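Local structure of ferrous IRON transport protein B homolog (Methanocaldococcus jannaschii, 2WJI) at residues Y4-I9 and P82-N87. The protein probably drives GTP-dependent ferrous iron transport across the cell membrane, this chain being its N-terminal G domain, which binds guanine nucleotides. Numbering follows the deposited sequence.
Sequences YEIALI and PDLVVN
Asp-83 OD2 accepts the backbone N-H of Glu-5 at 2.8 Å, almost straight at 174° and through the lone pair turned away from OD1. With CG anti to its own carbonyl carbon (chi1 -66°), the carboxylate reaches the Glu-5 amide near the N-terminal end of strand 3-9, where OD2 also lies at the edge of the Tyr-4 ring. Glu-5 O receives weak hydrogen bonds from the N-H groups of Asp-83 and Leu-84. Regular parallel pairing follows: Leu-84 O takes Ala-7 N (3.1 Å), Ala-7 O takes Val-86 N (2.8 Å), and Val-86 O takes Ile-9 N. On the face covered by helix 152-162, Ile-6 spreads its branches: CD1 packs alongside Leu-84 CB, while CG2 meets Val-86 CG2 at 3.6 Å. Leu-8 CD2 rests against Val-86 CB. On the face toward helix 68-80, Ala-7 CB approaches Pro-82 CG, and Ile-9 CG2 presses on Val-85 CG1 (3.5 Å). An alanine in place of Asp-83 would probably leave the Glu-5 N-H without this acceptor, with weak bonds to Glu-5 O remaining here. The carboxylate thus appears to replace a backbone carbonyl before regular pairing begins, while main-chain bonds join two central strands of the P-loop GTPase sheet, the first leading into the nucleotide-binding loop at Gly-10.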
ATOM      1  N   TYR A   4     -13.510   7.771   3.585  1.00 29.28           N
ATOM      2  CA  TYR A   4     -12.173   8.263   3.270  1.00 31.43           C
ATOM      3  C   TYR A   4     -11.699   7.645   1.957  1.00 29.15           C
ATOM      4  O   TYR A   4     -12.113   6.536   1.606  1.00 26.94           O
ATOM      5  CB  TYR A   4     -11.183   7.855   4.362  1.00 33.63           C
ATOM      6  CG  TYR A   4     -11.479   8.412   5.727  1.00 34.93           C
ATOM      7  CD1 TYR A   4     -11.046   9.678   6.083  1.00 34.80           C
ATOM      8  CD2 TYR A   4     -12.167   7.655   6.675  1.00 28.93           C
ATOM      9  CE1 TYR A   4     -11.309  10.198   7.342  1.00 39.60           C
ATOM     10  CE2 TYR A   4     -12.439   8.171   7.937  1.00 36.43           C
ATOM     11  CZ  TYR A   4     -12.004   9.441   8.262  1.00 41.80           C
ATOM     12  OH  TYR A   4     -12.257   9.962   9.511  1.00 44.03           O
ATOM     13  N   GLU A   5     -10.805   8.336   1.253  1.00 28.15           N
ATOM     14  CA  GLU A   5     -10.237   7.798   0.014  1.00 28.32           C
ATOM     15  C   GLU A   5      -8.798   7.321   0.183  1.00 29.33           C
ATOM     16  O   GLU A   5      -7.933   8.082   0.628  1.00 33.23           O
ATOM     17  CB  GLU A   5     -10.341   8.816  -1.125  1.00 31.96           C
ATOM     18  CG  GLU A   5     -11.771   9.237  -1.416  1.00 43.82           C
ATOM     19  CD  GLU A   5     -12.056   9.318  -2.902  1.00 58.23           C
ATOM     20  OE1 GLU A   5     -12.997  10.046  -3.291  1.00 63.05           O
ATOM     21  OE2 GLU A   5     -11.340   8.648  -3.681  1.00 59.91           O
ATOM     22  N   ILE A   6      -8.558   6.063  -0.189  1.00 19.68           N
ATOM     23  CA  ILE A   6      -7.275   5.395   0.004  1.00 25.00           C
ATOM     24  C   ILE A   6      -6.749   4.860  -1.325  1.00 30.01           C
ATOM     25  O   ILE A   6      -7.509   4.272  -2.097  1.00 34.59           O
ATOM     26  CB  ILE A   6      -7.445   4.205   1.004  1.00 27.28           C
ATOM     27  CG1 ILE A   6      -8.275   4.642   2.214  1.00 35.63           C
ATOM     28  CG2 ILE A   6      -6.107   3.645   1.431  1.00 29.70           C
ATOM     29  CD1 ILE A   6      -7.498   5.447   3.229  1.00 36.77           C
ATOM     30  N   ALA A   7      -5.459   5.069  -1.600  1.00 24.78           N
ATOM     31  CA  ALA A   7      -4.824   4.515  -2.793  1.00 23.63           C
ATOM     32  C   ALA A   7      -3.720   3.543  -2.410  1.00 24.64           C
ATOM     33  O   ALA A   7      -2.942   3.825  -1.501  1.00 29.29           O
ATOM     34  CB  ALA A   7      -4.243   5.634  -3.664  1.00 19.13           C
ATOM     35  N   LEU A   8      -3.664   2.407  -3.108  1.00 22.25           N
ATOM     36  CA  LEU A   8      -2.571   1.450  -2.977  1.00 25.18           C
ATOM     37  C   LEU A   8      -1.557   1.731  -4.084  1.00 24.70           C
ATOM     38  O   LEU A   8      -1.926   1.883  -5.255  1.00 26.27           O
ATOM     39  CB  LEU A   8      -3.089   0.018  -3.118  1.00 22.78           C
ATOM     40  CG  LEU A   8      -4.317  -0.345  -2.271  1.00 26.68           C
ATOM     41  CD1 LEU A   8      -4.739  -1.797  -2.496  1.00 25.95           C
ATOM     42  CD2 LEU A   8      -4.058  -0.077  -0.792  1.00 23.05           C
ATOM     43  N   ILE A   9      -0.285   1.808  -3.725  1.00 19.07           N
ATOM     44  CA  ILE A   9       0.738   2.056  -4.735  1.00 21.24           C
ATOM     45  C   ILE A   9       1.993   1.315  -4.348  1.00 22.90           C
ATOM     46  O   ILE A   9       2.263   1.125  -3.158  1.00 21.91           O
ATOM     47  CB  ILE A   9       1.032   3.564  -4.908  1.00 23.88           C
ATOM     48  CG1 ILE A   9       1.781   3.822  -6.229  1.00 25.34           C
ATOM     49  CG2 ILE A   9       1.818   4.105  -3.720  1.00 27.81           C
ATOM     50  CD1 ILE A   9       1.985   5.292  -6.537  1.00 34.84           C
ATOM     51  N   PRO A  82      -5.638  11.651  -2.434  1.00 26.64           N
ATOM     52  CA  PRO A  82      -6.120  10.615  -1.509  1.00 23.33           C
ATOM     53  C   PRO A  82      -5.887  11.027  -0.058  1.00 25.67           C
ATOM     54  O   PRO A  82      -4.884  11.689   0.227  1.00 28.05           O
ATOM     55  CB  PRO A  82      -5.228   9.416  -1.825  1.00 26.31           C
ATOM     56  CG  PRO A  82      -4.680   9.657  -3.159  1.00 24.33           C
ATOM     57  CD  PRO A  82      -4.701  11.127  -3.435  1.00 26.16           C
ATOM     58  N   ASP A  83      -6.801  10.652   0.835  1.00 27.05           N
ATOM     59  CA  ASP A  83      -6.622  10.877   2.268  1.00 29.45           C
ATOM     60  C   ASP A  83      -5.420  10.096   2.801  1.00 27.89           C
ATOM     61  O   ASP A  83      -4.751  10.523   3.742  1.00 29.22           O
ATOM     62  CB  ASP A  83      -7.882  10.473   3.038  1.00 31.27           C
ATOM     63  CG  ASP A  83      -9.077  11.355   2.703  1.00 34.74           C
ATOM     64  OD1 ASP A  83      -8.968  12.592   2.847  1.00 35.16           O
ATOM     65  OD2 ASP A  83     -10.124  10.808   2.298  1.00 37.35           O
ATOM     66  N   LEU A  84      -5.144   8.947   2.197  1.00 23.39           N
ATOM     67  CA  LEU A  84      -3.990   8.149   2.601  1.00 21.20           C
ATOM     68  C   LEU A  84      -3.429   7.417   1.395  1.00 24.36           C
ATOM     69  O   LEU A  84      -4.183   6.868   0.589  1.00 25.51           O
ATOM     70  CB  LEU A  84      -4.381   7.134   3.698  1.00 22.21           C
ATOM     71  CG  LEU A  84      -3.294   6.162   4.184  1.00 26.60           C
ATOM     72  CD1 LEU A  84      -2.114   6.919   4.772  1.00 31.89           C
ATOM     73  CD2 LEU A  84      -3.831   5.142   5.206  1.00 25.48           C
ATOM     74  N   VAL A  85      -2.108   7.422   1.264  1.00 21.35           N
ATOM     75  CA  VAL A  85      -1.454   6.585   0.270  1.00 24.02           C
ATOM     76  C   VAL A  85      -0.830   5.414   1.012  1.00 27.13           C
ATOM     77  O   VAL A  85       0.014   5.608   1.893  1.00 32.38           O
ATOM     78  CB  VAL A  85      -0.387   7.362  -0.530  1.00 24.42           C
ATOM     79  CG1 VAL A  85       0.431   6.414  -1.413  1.00 25.01           C
ATOM     80  CG2 VAL A  85      -1.042   8.450  -1.382  1.00 25.93           C
ATOM     81  N   VAL A  86      -1.276   4.204   0.686  1.00 25.52           N
ATOM     82  CA  VAL A  86      -0.723   3.008   1.296  1.00 21.77           C
ATOM     83  C   VAL A  86       0.368   2.470   0.371  1.00 27.32           C
ATOM     84  O   VAL A  86       0.085   1.880  -0.677  1.00 28.01           O
ATOM     85  CB  VAL A  86      -1.803   1.927   1.560  1.00 17.23           C
ATOM     86  CG1 VAL A  86      -1.176   0.682   2.139  1.00 22.71           C
ATOM     87  CG2 VAL A  86      -2.875   2.444   2.512  1.00 17.95           C
ATOM     88  N   ASN A  87       1.619   2.702   0.748  1.00 24.28           N
ATOM     89  CA  ASN A  87       2.745   2.291  -0.079  1.00 28.19           C
ATOM     90  C   ASN A  87       3.106   0.852   0.274  1.00 24.29           C
ATOM     91  O   ASN A  87       3.628   0.566   1.366  1.00 21.38           O
ATOM     92  CB  ASN A  87       3.925   3.251   0.116  1.00 27.05           C
ATOM     93  CG  ASN A  87       5.143   2.887  -0.725  1.00 32.78           C
ATOM     94  OD1 ASN A  87       5.049   2.220  -1.766  1.00 32.82           O
ATOM     95  ND2 ASN A  87       6.306   3.341  -0.271  1.00 28.78           N
TER